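Local coordinates for probable Thioesterase (PDB 3HM0), which probably hydrolyses thioesters, such as acyl-CoA, as a hotdog-fold member of the thioesterase superfamily, at residues Y59-F70 and F125-H133. Numbering follows the deposited sequence.
Sequences YLEFFERGRSEF and FFMEQYILH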
ATOM      1  N   TYR A  59       6.774   5.516  -5.393  1.00 20.78           N
ATOM      2  CA  TYR A  59       6.961   6.393  -6.569  1.00 21.96           C
ATOM      3  C   TYR A  59       5.994   6.038  -7.678  1.00 22.07           C
ATOM      4  O   TYR A  59       5.544   6.924  -8.384  1.00 23.09           O
ATOM      5  CB  TYR A  59       8.399   6.369  -7.126  1.00 22.16           C
ATOM      6  CG  TYR A  59       9.443   6.945  -6.202  1.00 22.15           C
ATOM      7  CD1 TYR A  59       9.475   8.304  -5.923  1.00 20.64           C
ATOM      8  CD2 TYR A  59      10.409   6.125  -5.613  1.00 23.16           C
ATOM      9  CE1 TYR A  59      10.437   8.839  -5.079  1.00 21.09           C
ATOM     10  CE2 TYR A  59      11.403   6.663  -4.756  1.00 21.42           C
ATOM     11  CZ  TYR A  59      11.400   8.024  -4.506  1.00 21.23           C
ATOM     12  OH  TYR A  59      12.344   8.590  -3.667  1.00 21.95           O
ATOM     13  N   LEU A  60       5.662   4.758  -7.833  1.00 22.31           N
ATOM     14  CA  LEU A  60       4.655   4.356  -8.819  1.00 23.24           C
ATOM     15  C   LEU A  60       3.239   4.851  -8.461  1.00 24.18           C
ATOM     16  O   LEU A  60       2.421   5.057  -9.351  1.00 24.07           O
ATOM     17  CB  LEU A  60       4.629   2.847  -9.039  1.00 22.73           C
ATOM     18  CG  LEU A  60       5.670   2.128  -9.905  1.00 22.03           C
ATOM     19  CD1 LEU A  60       7.053   2.046  -9.222  1.00 15.79           C
ATOM     20  CD2 LEU A  60       5.136   0.722 -10.213  1.00 20.15           C
ATOM     21  N   GLU A  61       2.951   5.029  -7.172  1.00 25.15           N
ATOM     22  CA  GLU A  61       1.676   5.635  -6.765  1.00 25.56           C
ATOM     23  C   GLU A  61       1.641   7.082  -7.165  1.00 25.46           C
ATOM     24  O   GLU A  61       0.628   7.550  -7.690  1.00 25.65           O
ATOM     25  CB  GLU A  61       1.394   5.458  -5.260  1.00 25.68           C
ATOM     26  CG  GLU A  61       0.985   4.018  -4.947  1.00 26.36           C
ATOM     27  CD  GLU A  61       0.519   3.833  -3.544  1.00 26.02           C
ATOM     28  OE1 GLU A  61       0.215   4.844  -2.892  1.00 27.64           O
ATOM     29  OE2 GLU A  61       0.459   2.673  -3.100  1.00 24.23           O
ATOM     30  N   PHE A  62       2.755   7.780  -6.940  1.00 25.31           N
ATOM     31  CA  PHE A  62       2.875   9.177  -7.335  1.00 25.55           C
ATOM     32  C   PHE A  62       2.766   9.342  -8.860  1.00 25.57           C
ATOM     33  O   PHE A  62       2.066  10.233  -9.343  1.00 25.81           O
ATOM     34  CB  PHE A  62       4.172   9.795  -6.791  1.00 26.12           C
ATOM     35  CG  PHE A  62       4.218   9.929  -5.271  1.00 27.99           C
ATOM     36  CD1 PHE A  62       3.202  10.568  -4.571  1.00 28.95           C
ATOM     37  CD2 PHE A  62       5.311   9.456  -4.552  1.00 31.08           C
ATOM     38  CE1 PHE A  62       3.248  10.696  -3.189  1.00 29.20           C
ATOM     39  CE2 PHE A  62       5.372   9.599  -3.151  1.00 31.08           C
ATOM     40  CZ  PHE A  62       4.326  10.209  -2.477  1.00 29.89           C
ATOM     41  N   PHE A  63       3.426   8.470  -9.624  1.00 25.59           N
ATOM     42  CA  PHE A  63       3.286   8.485 -11.091  1.00 25.30           C
ATOM     43  C   PHE A  63       1.853   8.267 -11.535  1.00 26.04           C
ATOM     44  O   PHE A  63       1.415   8.912 -12.474  1.00 25.84           O
ATOM     45  CB  PHE A  63       4.170   7.422 -11.755  1.00 24.47           C
ATOM     46  CG  PHE A  63       5.619   7.796 -11.843  1.00 21.84           C
ATOM     47  CD1 PHE A  63       6.004   9.045 -12.358  1.00 20.13           C
ATOM     48  CD2 PHE A  63       6.604   6.897 -11.456  1.00 18.18           C
ATOM     49  CE1 PHE A  63       7.361   9.406 -12.474  1.00 17.69           C
ATOM     50  CE2 PHE A  63       7.970   7.242 -11.567  1.00 19.63           C
ATOM     51  CZ  PHE A  63       8.344   8.510 -12.080  1.00 18.45           C
ATOM     52  N   GLU A  64       1.144   7.339 -10.876  1.00 27.02           N
ATOM     53  CA  GLU A  64      -0.284   7.101 -11.118  1.00 28.58           C
ATOM     54  C   GLU A  64      -1.145   8.372 -10.880  1.00 29.07           C
ATOM     55  O   GLU A  64      -2.030   8.672 -11.677  1.00 29.33           O
ATOM     56  CB  GLU A  64      -0.789   5.923 -10.278  1.00 29.00           C
ATOM     57  CG  GLU A  64      -2.123   5.300 -10.730  1.00 31.75           C
ATOM     58  CD  GLU A  64      -3.156   5.294  -9.596  1.00 37.06           C
ATOM     59  OE1 GLU A  64      -2.988   4.541  -8.612  1.00 37.74           O
ATOM     60  OE2 GLU A  64      -4.151   6.064  -9.685  1.00 40.45           O
ATOM     61  N   ARG A  65      -0.864   9.114  -9.806  1.00 29.42           N
ATOM     62  CA  ARG A  65      -1.493  10.423  -9.551  1.00 29.60           C
ATOM     63  C   ARG A  65      -1.294  11.390 -10.716  1.00 29.63           C
ATOM     64  O   ARG A  65      -2.225  12.097 -11.113  1.00 29.35           O
ATOM     65  CB  ARG A  65      -0.972  11.067  -8.245  1.00 29.43           C
ATOM     66  CG  ARG A  65      -1.323  10.268  -6.997  1.00 28.60           C
ATOM     67  CD  ARG A  65      -1.101  11.054  -5.716  1.00 28.57           C
ATOM     68  NE  ARG A  65      -0.797  10.118  -4.629  1.00 30.23           N
ATOM     69  CZ  ARG A  65      -0.405  10.455  -3.406  1.00 28.09           C
ATOM     70  NH1 ARG A  65      -0.136   9.513  -2.518  1.00 25.53           N
ATOM     71  NH2 ARG A  65      -0.267  11.726  -3.078  1.00 28.51           N
ATOM     72  N   GLY A  66      -0.080  11.411 -11.257  1.00 29.77           N
ATOM     73  CA  GLY A  66       0.247  12.272 -12.393  1.00 29.76           C
ATOM     74  C   GLY A  66      -0.621  11.944 -13.590  1.00 29.74           C
ATOM     75  O   GLY A  66      -1.214  12.831 -14.180  1.00 29.65           O
ATOM     76  N   ARG A  67      -0.697  10.656 -13.923  1.00 29.80           N
ATOM     77  CA  ARG A  67      -1.471  10.170 -15.053  1.00 29.95           C
ATOM     78  C   ARG A  67      -2.950  10.423 -14.853  1.00 30.63           C
ATOM     79  O   ARG A  67      -3.589  10.940 -15.744  1.00 32.09           O
ATOM     80  CB  ARG A  67      -1.234   8.673 -15.306  1.00 29.26           C
ATOM     81  CG  ARG A  67       0.238   8.323 -15.495  1.00 29.47           C
ATOM     82  CD  ARG A  67       0.454   6.986 -16.168  1.00 28.54           C
ATOM     83  NE  ARG A  67      -0.064   5.886 -15.369  1.00 27.55           N
ATOM     84  CZ  ARG A  67       0.621   5.280 -14.408  1.00 28.55           C
ATOM     85  NH1 ARG A  67       1.858   5.656 -14.135  1.00 26.65           N
ATOM     86  NH2 ARG A  67       0.063   4.288 -13.711  1.00 31.81           N
ATOM     87  N   SER A  68      -3.500  10.060 -13.698  1.00 30.92           N
ATOM     88  CA  SER A  68      -4.916  10.302 -13.405  1.00 31.37           C
ATOM     89  C   SER A  68      -5.303  11.780 -13.499  1.00 32.13           C
ATOM     90  O   SER A  68      -6.414  12.099 -13.910  1.00 32.58           O
ATOM     91  CB  SER A  68      -5.283   9.796 -12.011  1.00 30.92           C
ATOM     92  OG  SER A  68      -5.316   8.397 -11.947  1.00 29.66           O
ATOM     93  N   GLU A  69      -4.394  12.661 -13.093  1.00 33.07           N
ATOM     94  CA  GLU A  69      -4.669  14.085 -13.077  1.00 34.90           C
ATOM     95  C   GLU A  69      -4.588  14.648 -14.486  1.00 36.58           C
ATOM     96  O   GLU A  69      -5.250  15.645 -14.807  1.00 36.98           O
ATOM     97  CB  GLU A  69      -3.720  14.852 -12.140  1.00 34.48           C
ATOM     98  CG  GLU A  69      -3.890  14.561 -10.640  1.00 33.59           C
ATOM     99  CD  GLU A  69      -5.248  14.959 -10.067  1.00 32.83           C
ATOM    100  OE1 GLU A  69      -6.008  15.666 -10.748  1.00 33.42           O
ATOM    101  OE2 GLU A  69      -5.566  14.561  -8.925  1.00 31.84           O
ATOM    102  N   PHE A  70      -3.765  14.009 -15.314  1.00 38.02           N
ATOM    103  CA  PHE A  70      -3.690  14.307 -16.735  1.00 39.32           C
ATOM    104  C   PHE A  70      -5.048  13.960 -17.339  1.00 40.48           C
ATOM    105  O   PHE A  70      -5.680  14.801 -17.976  1.00 40.47           O
ATOM    106  CB  PHE A  70      -2.577  13.467 -17.367  1.00 39.36           C
ATOM    107  CG  PHE A  70      -2.292  13.793 -18.800  1.00 39.33           C
ATOM    108  CD1 PHE A  70      -1.225  14.626 -19.133  1.00 40.09           C
ATOM    109  CD2 PHE A  70      -3.054  13.240 -19.821  1.00 39.74           C
ATOM    110  CE1 PHE A  70      -0.929  14.923 -20.467  1.00 39.29           C
ATOM    111  CE2 PHE A  70      -2.775  13.536 -21.153  1.00 40.31           C
ATOM    112  CZ  PHE A  70      -1.704  14.384 -21.476  1.00 39.81           C
ATOM    113  N   PHE A 125      -1.034   3.891 -25.538  1.00 42.36           N
ATOM    114  CA  PHE A 125      -0.336   5.182 -25.546  1.00 40.65           C
ATOM    115  C   PHE A 125       0.848   5.205 -24.572  1.00 39.47           C
ATOM    116  O   PHE A 125       0.933   4.371 -23.677  1.00 39.11           O
ATOM    117  CB  PHE A 125      -1.298   6.363 -25.344  1.00 40.48           C
ATOM    118  CG  PHE A 125      -1.923   6.413 -23.987  1.00 40.24           C
ATOM    119  CD1 PHE A 125      -3.079   5.688 -23.715  1.00 39.41           C
ATOM    120  CD2 PHE A 125      -1.353   7.179 -22.976  1.00 39.40           C
ATOM    121  CE1 PHE A 125      -3.650   5.727 -22.454  1.00 39.71           C
ATOM    122  CE2 PHE A 125      -1.926   7.220 -21.698  1.00 40.03           C
ATOM    123  CZ  PHE A 125      -3.066   6.502 -21.435  1.00 38.19           C
ATOM    124  N   PHE A 126       1.758   6.153 -24.778  1.00 38.11           N
ATOM    125  CA  PHE A 126       3.066   6.141 -24.142  1.00 37.11           C
ATOM    126  C   PHE A 126       3.334   7.439 -23.374  1.00 37.11           C
ATOM    127  O   PHE A 126       3.228   8.544 -23.929  1.00 36.90           O
ATOM    128  CB  PHE A 126       4.171   5.895 -25.188  1.00 36.69           C
ATOM    129  CG  PHE A 126       4.090   4.544 -25.865  1.00 35.75           C
ATOM    130  CD1 PHE A 126       3.165   4.305 -26.882  1.00 35.25           C
ATOM    131  CD2 PHE A 126       4.949   3.508 -25.489  1.00 34.46           C
ATOM    132  CE1 PHE A 126       3.082   3.032 -27.507  1.00 36.46           C
ATOM    133  CE2 PHE A 126       4.889   2.245 -26.111  1.00 34.95           C
ATOM    134  CZ  PHE A 126       3.957   2.001 -27.115  1.00 34.65           C
ATOM    135  N   MET A 127       3.679   7.303 -22.095  1.00 36.59           N
ATOM    136  CA  MET A 127       3.910   8.466 -21.256  1.00 36.54           C
ATOM    137  C   MET A 127       5.345   8.587 -20.735  1.00 36.61           C
ATOM    138  O   MET A 127       6.024   7.578 -20.461  1.00 36.65           O
ATOM    139  CB  MET A 127       2.895   8.503 -20.104  1.00 36.57           C
ATOM    140  CG  MET A 127       1.630   9.279 -20.416  1.00 36.43           C
ATOM    141  SD  MET A 127       0.329   8.966 -19.199  1.00 38.83           S
ATOM    142  CE  MET A 127      -0.705  10.415 -19.326  1.00 37.33           C
ATOM    143  N   GLU A 128       5.800   9.830 -20.610  1.00 36.33           N
ATOM    144  CA  GLU A 128       7.085  10.128 -19.998  1.00 36.61           C
ATOM    145  C   GLU A 128       6.796  10.894 -18.730  1.00 35.53           C
ATOM    146  O   GLU A 128       6.262  12.006 -18.784  1.00 35.36           O
ATOM    147  CB  GLU A 128       7.957  11.000 -20.906  1.00 37.15           C
ATOM    148  CG  GLU A 128       8.724  10.254 -21.992  1.00 41.89           C
ATOM    149  CD  GLU A 128       9.414  11.206 -22.999  1.00 48.05           C
ATOM    150  OE1 GLU A 128       9.580  12.425 -22.695  1.00 49.80           O
ATOM    151  OE2 GLU A 128       9.791  10.719 -24.096  1.00 49.96           O
ATOM    152  N   GLN A 129       7.170  10.315 -17.588  1.00 34.50           N
ATOM    153  CA  GLN A 129       6.891  10.950 -16.299  1.00 32.69           C
ATOM    154  C   GLN A 129       8.164  11.235 -15.550  1.00 32.26           C
ATOM    155  O   GLN A 129       9.111  10.473 -15.662  1.00 32.57           O
ATOM    156  CB  GLN A 129       5.942  10.092 -15.468  1.00 32.13           C
ATOM    157  CG  GLN A 129       4.631   9.807 -16.158  1.00 28.95           C
ATOM    158  CD  GLN A 129       3.583   9.303 -15.206  1.00 26.56           C
ATOM    159  OE1 GLN A 129       3.389   8.086 -15.082  1.00 25.66           O
ATOM    160  NE2 GLN A 129       2.899  10.231 -14.513  1.00 21.80           N
ATOM    161  N   TYR A 130       8.171  12.330 -14.790  1.00 31.74           N
ATOM    162  CA  TYR A 130       9.315  12.741 -13.986  1.00 31.77           C
ATOM    163  C   TYR A 130       8.898  13.141 -12.561  1.00 31.11           C
ATOM    164  O   TYR A 130       7.813  13.697 -12.342  1.00 30.91           O
ATOM    165  CB  TYR A 130      10.072  13.903 -14.667  1.00 32.72           C
ATOM    166  CG  TYR A 130      10.600  13.575 -16.057  1.00 35.30           C
ATOM    167  CD1 TYR A 130      11.824  12.933 -16.229  1.00 37.02           C
ATOM    168  CD2 TYR A 130       9.860  13.887 -17.198  1.00 37.91           C
ATOM    169  CE1 TYR A 130      12.297  12.608 -17.499  1.00 38.69           C
ATOM    170  CE2 TYR A 130      10.325  13.568 -18.476  1.00 39.06           C
ATOM    171  CZ  TYR A 130      11.548  12.932 -18.621  1.00 40.25           C
ATOM    172  OH  TYR A 130      12.008  12.612 -19.891  1.00 41.21           O
ATOM    173  N   ILE A 131       9.768  12.862 -11.593  1.00 29.98           N
ATOM    174  CA  ILE A 131       9.537  13.307 -10.233  1.00 29.18           C
ATOM    175  C   ILE A 131      10.712  14.130  -9.735  1.00 29.54           C
ATOM    176  O   ILE A 131      11.828  13.637  -9.634  1.00 29.35           O
ATOM    177  CB  ILE A 131       9.187  12.142  -9.264  1.00 29.00           C
ATOM    178  CG1 ILE A 131       7.834  11.523  -9.657  1.00 27.66           C
ATOM    179  CG2 ILE A 131       9.142  12.649  -7.812  1.00 28.00           C
ATOM    180  CD1 ILE A 131       7.460  10.284  -8.929  1.00 25.15           C
ATOM    181  N   LEU A 132      10.443  15.399  -9.433  1.00 29.93           N
ATOM    182  CA  LEU A 132      11.467  16.290  -8.896  1.00 30.26           C
ATOM    183  C   LEU A 132      11.097  16.773  -7.507  1.00 30.48           C
ATOM    184  O   LEU A 132       9.910  16.857  -7.150  1.00 30.05           O
ATOM    185  CB  LEU A 132      11.658  17.530  -9.785  1.00 29.95           C
ATOM    186  CG  LEU A 132      11.989  17.285 -11.249  1.00 30.44           C
ATOM    187  CD1 LEU A 132      10.721  17.094 -12.032  1.00 27.82           C
ATOM    188  CD2 LEU A 132      12.816  18.456 -11.803  1.00 30.90           C
ATOM    189  N   HIS A 133      12.133  17.088  -6.742  1.00 30.60           N
ATOM    190  CA  HIS A 133      11.981  17.902  -5.576  1.00 31.18           C
ATOM    191  C   HIS A 133      12.674  19.243  -5.840  1.00 32.50           C
ATOM    192  O   HIS A 133      13.905  19.322  -5.845  1.00 32.26           O
ATOM    193  CB  HIS A 133      12.561  17.213  -4.352  1.00 30.39           C
ATOM    194  CG  HIS A 133      12.517  18.068  -3.134  1.00 29.53           C
ATOM    195  ND1 HIS A 133      13.625  18.306  -2.352  1.00 29.42           N
ATOM    196  CD2 HIS A 133      11.505  18.787  -2.586  1.00 28.60           C
ATOM    197  CE1 HIS A 133      13.296  19.116  -1.360  1.00 27.91           C
ATOM    198  NE2 HIS A 133      12.014  19.421  -1.478  1.00 27.99           N
TER
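Phe-63, Arg-67 and Gln-129 join the central helix of a hotdog fold to the antiparallel sheet wrapped round it. Helix 59-70 crosses strand 125-133 with their axes 9.2 Å apart at closest approach. Met-127, Gln-129 and Ile-131 reach the helix from one face of the strand.

Gln-129 uses both ends of its amide. Its NE2 donates to Phe-63 O at 2.8 Å, with the acceptor near the amide plane. The same carbonyl already takes the helix bond from Arg-67 N. Gln-129 OE1 accepts from Arg-67 NH1 at 3.0 Å, close to straight at 160°. The guanidinium meets OE1 with its edge, and its plane stands 77° from the amide. A bend at chi3 (-63°) swings the guanidinium of Arg-67 back toward OE1. Ahead of the bend, Arg-67 CD rests against Met-127 SD at 3.6 Å. Thr-115 of the adjacent strand 110-120 is a further partner of NE2.

Apolar groups pack to either side of this polar centre. Ile-131 CD1 sits over one face of the Phe-63 ring, 3.7 Å from its centroid, and also touches Tyr-59 and Phe-62. Farther along the helix, Met-127 CE lies over a face of Phe-70, 4.0 Å from the ring centroid.

The buried amide is thus held at both ends, which fixes its rotation. Its bond from Arg-67 probably increases the polarity of the amide and strengthens NE2 as a donor to the helix carbonyl.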